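Local coordinates for protein acetoacetate decarboxylase (Sphingomonas wittichii, PDB 5UPB) that is an acetoacetate decarboxylase-like enzyme, classed as a lyase, that probably acts on small keto acids, at residues 22-33 / 236-247; 141-149 / 160-168. All blocks are in the same frame, centred on the assembly; numbering follows the deposited sequence.

How the interactions relate
Both interactions are antiparallel strand pairings, and their centres lie about 12 Å apart on the same side of the chain's centre. Interaction 1 joins two strands far apart in sequence, 22-33 and 236-247. Interaction 2 is the hairpin of strands 146-153 and 156-166, with the turn that leads into it, and falls inside the long stretch of chain between the two strands of interaction 1. The two pack directly on each other. CD2 of Leu28 lies 3.6 Å from N of Gly149, and CD1 of Leu163 lies 3.6 Å from C of Gly240. Strand 206-221 pairs with both 156-166 and 235-249, linking hairpin and long pair. Both also touch the second subunit, contributing to the assembly.

Interaction 1 (22-33 / 236-247); sequences GWGADMLTVYLR and EVLAGVTYSYGF
Met27 and Tyr243 lie side by side at the middle of this antiparallel pair. CG of Tyr243 sits between its backbone N and carbonyl carbon (chi1 60°), which lays the ring beside the Met27 chain. CB of Met27 is then over the ring face, 3.8 Å from the centroid of the Tyr243 ring. OG1 of Thr29 approaches the Tyr243 ring obliquely, 3.6 Å from CE1; this hydroxyl is buried and has no polar partner in the model. Toward one end of the pair, the rings of Trp23 and Phe247 lie roughly face to face, but they are modelled too close, so the detail of this stack is doubtful. On the other face of the strands, OG1 of Thr242 donates to O of Met27 at 2.7 Å. That carbonyl also accepts from N of Tyr243, so two donors grip it. The same hydroxyl is also hydrogen-bonded to NH1 of Arg130. OD1 of Asp26 lies 3.1 Å from OG of Ser244, and it is hydrogen-bonded to His132 of the second subunit.

At the far end, NH1 of Arg33 makes a salt bridge to OE2 of Glu236 at 2.9 Å. The guanidinium and carboxylate planes are 77° apart, and Arg33 is poorly ordered. CD2 of Leu238 covers one face of the guanidinium.

Paired backbone bonds run the length of the strands. Between Tyr31 and Leu32 the register slips by one. O of Tyr31 takes N of Leu238 at 2.9 Å and, weakly, N of Ala239. Strand 53-65 flanks 22-33, and strand 206-221 flanks 236-247. The arrangement is a long, twisted antiparallel ladder with a classic beta bulge, inside the beta-rich fold of the acetoacetate decarboxylase family.

Interaction 2 (141-149 / 160-168); sequences LREGAVVGG and RLGLTVTRA
Val147 and Leu163 face each other as a hydrogen-bonded pair, and their strands run antiparallel at 171°, with axes 4.6 Å apart. Gly149 and Leu161 form the next such pair. Between them, Gly148 and Gly162 bring their CA atoms to 4.3 Å. Ahead of Val146 the chain makes a type II turn from Arg142 to Ala145. Gly144 takes the turn position whose backbone angles suit glycine. The ladder continues through this turn: N of Gly144 donates to O of Val165 at 2.8 Å, and O of Ala145 accepts from N of Val165.

Val165 points into the turn. Its CG1, anti to the backbone N (chi1 172°), is directed at O of Arg142, while CG2 lies 4.1 Å from CB of Ala145. Val146 and Thr164 lie side by side on one face of the hairpin, CG1 of Val146 to OG1 of Thr164 at 3.8 Å. On the opposite face, Val147 and Leu163 meet through their CB atoms.

From the second subunit, Leu73 packs on Val146 and Thr164, and O of Arg74 bonds to Arg160, which also forms a salt bridge with Glu220 of its own chain. Val147, Leu161 and Leu163 pack on Leu28 of strand 21-34. Strand 125-129 pairs with 146-153 on one flank of the hairpin, and strand 206-221 pairs with 156-166 on the other.

Interaction 1 (22-33 / 236-247)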
# COMPACT_ATOMS: atom_id res chain seq x y z
N GLY A 22 -22.05 13.69 2.69
CA GLY A 22 -21.64 14.72 1.77
C GLY A 22 -20.21 14.47 1.33
O GLY A 22 -19.38 14.00 2.11
N TRP A 23 -19.92 14.86 0.10
CA TRP A 23 -18.63 14.74 -0.53
C TRP A 23 -18.12 16.07 -1.05
O TRP A 23 -18.89 16.85 -1.63
CB TRP A 23 -18.70 13.80 -1.75
CG TRP A 23 -18.84 12.32 -1.46
CD1 TRP A 23 -17.85 11.38 -1.58
CD2 TRP A 23 -20.03 11.61 -1.09
NE1 TRP A 23 -18.36 10.11 -1.30
CE2 TRP A 23 -19.70 10.23 -0.99
CE3 TRP A 23 -21.36 12.00 -0.83
CZ2 TRP A 23 -20.64 9.26 -0.64
CZ3 TRP A 23 -22.30 11.04 -0.50
CH2 TRP A 23 -21.93 9.67 -0.39
N GLY A 24 -16.82 16.29 -0.94
CA GLY A 24 -16.12 17.22 -1.81
C GLY A 24 -15.02 16.50 -2.55
O GLY A 24 -14.45 15.52 -2.05
N ALA A 25 -14.75 16.95 -3.75
CA ALA A 25 -13.81 16.23 -4.61
C ALA A 25 -13.15 17.16 -5.60
O ALA A 25 -13.74 18.15 -6.06
CB ALA A 25 -14.52 15.11 -5.39
N ASP A 26 -11.93 16.80 -5.96
CA ASP A 26 -11.27 17.34 -7.14
C ASP A 26 -11.22 16.26 -8.21
O ASP A 26 -10.85 15.11 -7.91
CB ASP A 26 -9.87 17.86 -6.79
CG ASP A 26 -9.90 18.95 -5.73
OD1 ASP A 26 -10.90 19.69 -5.65
OD2 ASP A 26 -8.93 19.08 -5.00
N MET A 27 -11.52 16.63 -9.45
CA MET A 27 -11.79 15.66 -10.51
C MET A 27 -10.94 15.99 -11.73
O MET A 27 -10.77 17.16 -12.09
CB MET A 27 -13.27 15.69 -10.97
CG MET A 27 -14.27 15.44 -9.86
SD MET A 27 -14.24 13.76 -9.35
CE MET A 27 -15.05 12.97 -10.72
N LEU A 28 -10.44 14.93 -12.36
CA LEU A 28 -9.87 14.98 -13.71
C LEU A 28 -10.74 14.09 -14.58
O LEU A 28 -10.91 12.90 -14.28
CB LEU A 28 -8.42 14.51 -13.71
CG LEU A 28 -7.81 14.18 -15.07
CD1 LEU A 28 -7.78 15.46 -15.94
CD2 LEU A 28 -6.37 13.63 -14.91
N THR A 29 -11.29 14.66 -15.65
CA THR A 29 -12.22 13.93 -16.50
C THR A 29 -11.86 14.08 -17.97
O THR A 29 -11.58 15.19 -18.45
CB THR A 29 -13.65 14.43 -16.25
OG1 THR A 29 -13.97 14.22 -14.87
CG2 THR A 29 -14.65 13.70 -17.13
N VAL A 30 -11.90 12.95 -18.69
CA VAL A 30 -11.75 12.91 -20.13
C VAL A 30 -12.99 12.27 -20.72
O VAL A 30 -13.39 11.16 -20.33
CB VAL A 30 -10.49 12.17 -20.55
CG1 VAL A 30 -10.45 12.03 -22.08
CG2 VAL A 30 -9.28 12.90 -20.02
N TYR A 31 -13.60 12.97 -21.65
CA TYR A 31 -14.74 12.46 -22.38
C TYR A 31 -14.28 11.76 -23.66
O TYR A 31 -13.32 12.19 -24.31
CB TYR A 31 -15.70 13.59 -22.71
CG TYR A 31 -16.28 14.19 -21.46
CD1 TYR A 31 -17.24 13.51 -20.71
CD2 TYR A 31 -15.89 15.47 -21.04
CE1 TYR A 31 -17.76 14.06 -19.54
CE2 TYR A 31 -16.42 16.02 -19.88
CZ TYR A 31 -17.36 15.32 -19.14
OH TYR A 31 -17.90 15.88 -18.01
N LEU A 32 -14.95 10.66 -23.96
CA LEU A 32 -14.62 9.77 -25.06
C LEU A 32 -15.90 9.34 -25.76
O LEU A 32 -16.99 9.37 -25.19
CB LEU A 32 -13.96 8.46 -24.58
CG LEU A 32 -12.86 8.52 -23.56
CD1 LEU A 32 -12.62 7.11 -23.13
CD2 LEU A 32 -11.65 9.15 -24.19
N ARG A 33 -15.73 8.82 -26.97
CA ARG A 33 -16.80 8.15 -27.69
C ARG A 33 -16.27 6.80 -28.15
O ARG A 33 -15.19 6.74 -28.75
CB ARG A 33 -17.32 8.96 -28.88
CG ARG A 33 -18.55 8.32 -29.56
CD ARG A 33 -19.13 9.21 -30.66
NE ARG A 33 -19.46 10.56 -30.16
CZ ARG A 33 -18.92 11.70 -30.61
NH1 ARG A 33 -18.03 11.70 -31.60
NH2 ARG A 33 -19.30 12.85 -30.06
N GLU A 236 -12.68 7.67 -29.63
CA GLU A 236 -12.36 9.02 -30.06
C GLU A 236 -12.29 9.88 -28.80
O GLU A 236 -13.21 9.84 -27.98
CB GLU A 236 -13.44 9.58 -31.00
CG GLU A 236 -13.20 11.04 -31.41
CD GLU A 236 -14.35 11.65 -32.24
OE1 GLU A 236 -14.26 12.85 -32.61
OE2 GLU A 236 -15.37 10.94 -32.46
N VAL A 237 -11.19 10.60 -28.64
CA VAL A 237 -11.02 11.48 -27.49
C VAL A 237 -11.70 12.81 -27.79
O VAL A 237 -11.37 13.47 -28.78
CB VAL A 237 -9.54 11.67 -27.16
CG1 VAL A 237 -9.39 12.50 -25.92
CG2 VAL A 237 -8.84 10.32 -26.98
N LEU A 238 -12.67 13.19 -26.98
CA LEU A 238 -13.49 14.37 -27.25
C LEU A 238 -13.01 15.61 -26.52
O LEU A 238 -12.87 16.67 -27.12
CB LEU A 238 -14.95 14.09 -26.88
CG LEU A 238 -15.57 12.85 -27.53
CD1 LEU A 238 -16.96 12.64 -26.98
CD2 LEU A 238 -15.62 13.01 -29.05
N ALA A 239 -12.81 15.52 -25.21
CA ALA A 239 -12.53 16.72 -24.43
C ALA A 239 -11.95 16.32 -23.09
O ALA A 239 -12.07 15.17 -22.66
CB ALA A 239 -13.79 17.53 -24.20
N GLY A 240 -11.33 17.29 -22.44
CA GLY A 240 -10.83 17.08 -21.09
C GLY A 240 -11.13 18.28 -20.23
O GLY A 240 -11.21 19.41 -20.71
N VAL A 241 -11.34 18.01 -18.94
CA VAL A 241 -11.65 19.04 -17.96
C VAL A 241 -11.19 18.58 -16.58
O VAL A 241 -11.14 17.37 -16.29
CB VAL A 241 -13.16 19.36 -17.97
CG1 VAL A 241 -13.95 18.18 -17.46
CG2 VAL A 241 -13.46 20.58 -17.14
N THR A 242 -10.82 19.55 -15.73
CA THR A 242 -10.57 19.33 -14.31
C THR A 242 -11.39 20.36 -13.55
O THR A 242 -11.62 21.48 -14.05
CB THR A 242 -9.06 19.43 -13.94
OG1 THR A 242 -8.85 19.01 -12.58
CG2 THR A 242 -8.50 20.88 -14.13
N TYR A 243 -11.91 19.97 -12.40
CA TYR A 243 -12.87 20.81 -11.70
C TYR A 243 -13.04 20.31 -10.29
O TYR A 243 -12.56 19.22 -9.92
CB TYR A 243 -14.21 20.83 -12.41
CG TYR A 243 -14.86 19.48 -12.54
CD1 TYR A 243 -14.52 18.64 -13.58
CD2 TYR A 243 -15.85 19.07 -11.66
CE1 TYR A 243 -15.14 17.40 -13.72
CE2 TYR A 243 -16.47 17.86 -11.79
CZ TYR A 243 -16.12 17.03 -12.83
OH TYR A 243 -16.75 15.81 -12.96
N SER A 244 -13.78 21.09 -9.52
CA SER A 244 -14.16 20.69 -8.17
C SER A 244 -15.65 20.40 -8.12
O SER A 244 -16.47 21.01 -8.84
CB SER A 244 -13.77 21.74 -7.15
OG SER A 244 -12.36 21.91 -7.22
N TYR A 245 -16.00 19.52 -7.20
CA TYR A 245 -17.33 18.96 -7.15
C TYR A 245 -17.72 18.65 -5.72
O TYR A 245 -16.95 18.08 -4.95
CB TYR A 245 -17.19 17.64 -7.95
CG TYR A 245 -18.34 16.72 -8.10
CD1 TYR A 245 -19.62 17.17 -8.13
CD2 TYR A 245 -18.12 15.34 -8.15
CE1 TYR A 245 -20.67 16.31 -8.27
CE2 TYR A 245 -19.16 14.46 -8.28
CZ TYR A 245 -20.43 14.94 -8.33
OH TYR A 245 -21.50 14.06 -8.44
N GLY A 246 -18.98 18.92 -5.43
CA GLY A 246 -19.55 18.59 -4.14
C GLY A 246 -20.92 18.00 -4.36
O GLY A 246 -21.66 18.43 -5.26
N PHE A 247 -21.30 17.06 -3.49
CA PHE A 247 -22.62 16.47 -3.64
C PHE A 247 -23.03 15.79 -2.34
O PHE A 247 -22.21 15.52 -1.46
CB PHE A 247 -22.64 15.47 -4.81
CG PHE A 247 -21.62 14.33 -4.69
CD1 PHE A 247 -20.32 14.46 -5.16
CD2 PHE A 247 -21.99 13.15 -4.12
CE1 PHE A 247 -19.41 13.41 -5.04
CE2 PHE A 247 -21.06 12.07 -4.01
CZ PHE A 247 -19.78 12.24 -4.47

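Interaction 2 (141-149 / 160-168)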
# COMPACT_ATOMS: atom_id res chain seq x y z
N LEU A 141 -3.76 25.92 -10.85
CA LEU A 141 -4.47 25.78 -12.11
C LEU A 141 -4.53 27.13 -12.83
O LEU A 141 -4.85 28.16 -12.24
CB LEU A 141 -5.87 25.23 -11.87
CG LEU A 141 -5.84 23.80 -11.35
CD1 LEU A 141 -7.21 23.44 -10.83
CD2 LEU A 141 -5.41 22.85 -12.47
N ARG A 142 -4.16 27.10 -14.11
CA ARG A 142 -4.05 28.26 -14.98
C ARG A 142 -3.84 27.75 -16.40
O ARG A 142 -3.59 26.56 -16.63
CB ARG A 142 -2.85 29.13 -14.57
CG ARG A 142 -1.53 28.38 -14.71
CD ARG A 142 -0.32 29.17 -14.25
NE ARG A 142 -0.33 29.50 -12.83
CZ ARG A 142 0.37 30.50 -12.30
NH1 ARG A 142 1.13 31.27 -13.08
NH2 ARG A 142 0.31 30.74 -11.00
N GLU A 143 -3.88 28.66 -17.34
CA GLU A 143 -3.51 28.30 -18.69
C GLU A 143 -2.11 27.71 -18.68
O GLU A 143 -1.20 28.24 -18.04
CB GLU A 143 -3.54 29.54 -19.56
CG GLU A 143 -4.84 30.28 -19.59
CD GLU A 143 -4.79 31.45 -20.55
OE1 GLU A 143 -3.71 31.68 -21.11
OE2 GLU A 143 -5.81 32.17 -20.69
N GLY A 144 -1.94 26.57 -19.32
CA GLY A 144 -0.64 25.95 -19.33
C GLY A 144 -0.37 24.97 -18.21
O GLY A 144 0.61 24.23 -18.31
N ALA A 145 -1.20 24.90 -17.17
CA ALA A 145 -1.02 23.91 -16.11
C ALA A 145 -1.22 22.48 -16.62
O ALA A 145 -1.96 22.23 -17.57
CB ALA A 145 -2.00 24.19 -14.97
N VAL A 146 -0.59 21.52 -15.95
CA VAL A 146 -0.79 20.11 -16.29
C VAL A 146 -1.34 19.40 -15.07
O VAL A 146 -1.04 19.76 -13.93
CB VAL A 146 0.49 19.44 -16.82
CG1 VAL A 146 0.83 20.02 -18.21
CG2 VAL A 146 1.68 19.61 -15.85
N VAL A 147 -2.24 18.45 -15.34
CA VAL A 147 -2.89 17.59 -14.35
C VAL A 147 -2.73 16.14 -14.81
O VAL A 147 -2.77 15.87 -16.01
CB VAL A 147 -4.38 17.97 -14.21
CG1 VAL A 147 -5.07 17.06 -13.24
CG2 VAL A 147 -4.49 19.44 -13.80
N GLY A 148 -2.54 15.22 -13.87
CA GLY A 148 -2.34 13.82 -14.23
C GLY A 148 -3.07 12.90 -13.28
O GLY A 148 -3.26 13.21 -12.10
N GLY A 149 -3.53 11.77 -13.81
CA GLY A 149 -4.12 10.74 -12.96
C GLY A 149 -3.74 9.38 -13.49
O GLY A 149 -3.56 9.19 -14.70
N ARG A 160 -4.33 5.69 -17.73
CA ARG A 160 -3.71 6.96 -17.40
C ARG A 160 -4.52 8.07 -18.06
O ARG A 160 -5.01 7.90 -19.17
CB ARG A 160 -2.28 7.05 -17.92
CG ARG A 160 -1.42 5.86 -17.58
CD ARG A 160 -0.22 5.80 -18.50
NE ARG A 160 0.69 6.93 -18.29
CZ ARG A 160 1.66 7.26 -19.14
NH1 ARG A 160 1.83 6.56 -20.26
NH2 ARG A 160 2.45 8.27 -18.87
N LEU A 161 -4.65 9.19 -17.36
CA LEU A 161 -5.35 10.38 -17.84
C LEU A 161 -4.49 11.60 -17.58
O LEU A 161 -3.75 11.66 -16.60
CB LEU A 161 -6.65 10.67 -17.13
CG LEU A 161 -7.85 9.77 -17.23
CD1 LEU A 161 -8.98 10.50 -16.50
CD2 LEU A 161 -8.18 9.49 -18.68
N GLY A 162 -4.66 12.61 -18.44
CA GLY A 162 -3.95 13.86 -18.22
C GLY A 162 -4.65 14.99 -18.94
O GLY A 162 -5.50 14.78 -19.81
N LEU A 163 -4.29 16.20 -18.55
CA LEU A 163 -4.86 17.43 -19.12
C LEU A 163 -3.78 18.49 -19.15
O LEU A 163 -3.10 18.70 -18.13
CB LEU A 163 -6.02 17.92 -18.25
CG LEU A 163 -6.78 19.10 -18.79
CD1 LEU A 163 -7.55 18.68 -20.04
CD2 LEU A 163 -7.72 19.61 -17.71
N THR A 164 -3.63 19.18 -20.29
CA THR A 164 -2.87 20.43 -20.35
C THR A 164 -3.91 21.54 -20.47
O THR A 164 -4.63 21.61 -21.47
CB THR A 164 -1.92 20.48 -21.53
OG1 THR A 164 -0.99 19.39 -21.46
CG2 THR A 164 -1.14 21.78 -21.50
N VAL A 165 -3.99 22.39 -19.45
CA VAL A 165 -5.07 23.37 -19.36
C VAL A 165 -4.88 24.42 -20.43
O VAL A 165 -3.77 24.91 -20.63
CB VAL A 165 -5.10 23.99 -17.96
CG1 VAL A 165 -6.12 25.18 -17.89
CG2 VAL A 165 -5.41 22.91 -16.92
N THR A 166 -5.96 24.74 -21.15
CA THR A 166 -5.92 25.81 -22.15
C THR A 166 -6.73 27.03 -21.75
O THR A 166 -6.42 28.13 -22.18
CB THR A 166 -6.44 25.32 -23.51
OG1 THR A 166 -7.76 24.77 -23.38
CG2 THR A 166 -5.54 24.25 -24.08
N ARG A 167 -7.75 26.88 -20.90
CA ARG A 167 -8.56 28.03 -20.55
C ARG A 167 -9.40 27.71 -19.34
O ARG A 167 -9.63 26.54 -18.99
CB ARG A 167 -9.49 28.45 -21.71
CG ARG A 167 -10.40 27.31 -22.17
CD ARG A 167 -11.55 27.83 -23.01
NE ARG A 167 -12.35 26.74 -23.56
CZ ARG A 167 -13.33 26.11 -22.91
NH1 ARG A 167 -13.68 26.44 -21.68
NH2 ARG A 167 -14.01 25.17 -23.52
N ALA A 168 -9.82 28.77 -18.66
CA ALA A 168 -10.88 28.63 -17.68
C ALA A 168 -12.11 28.05 -18.36
O ALA A 168 -12.34 28.25 -19.57
CB ALA A 168 -11.20 29.99 -17.06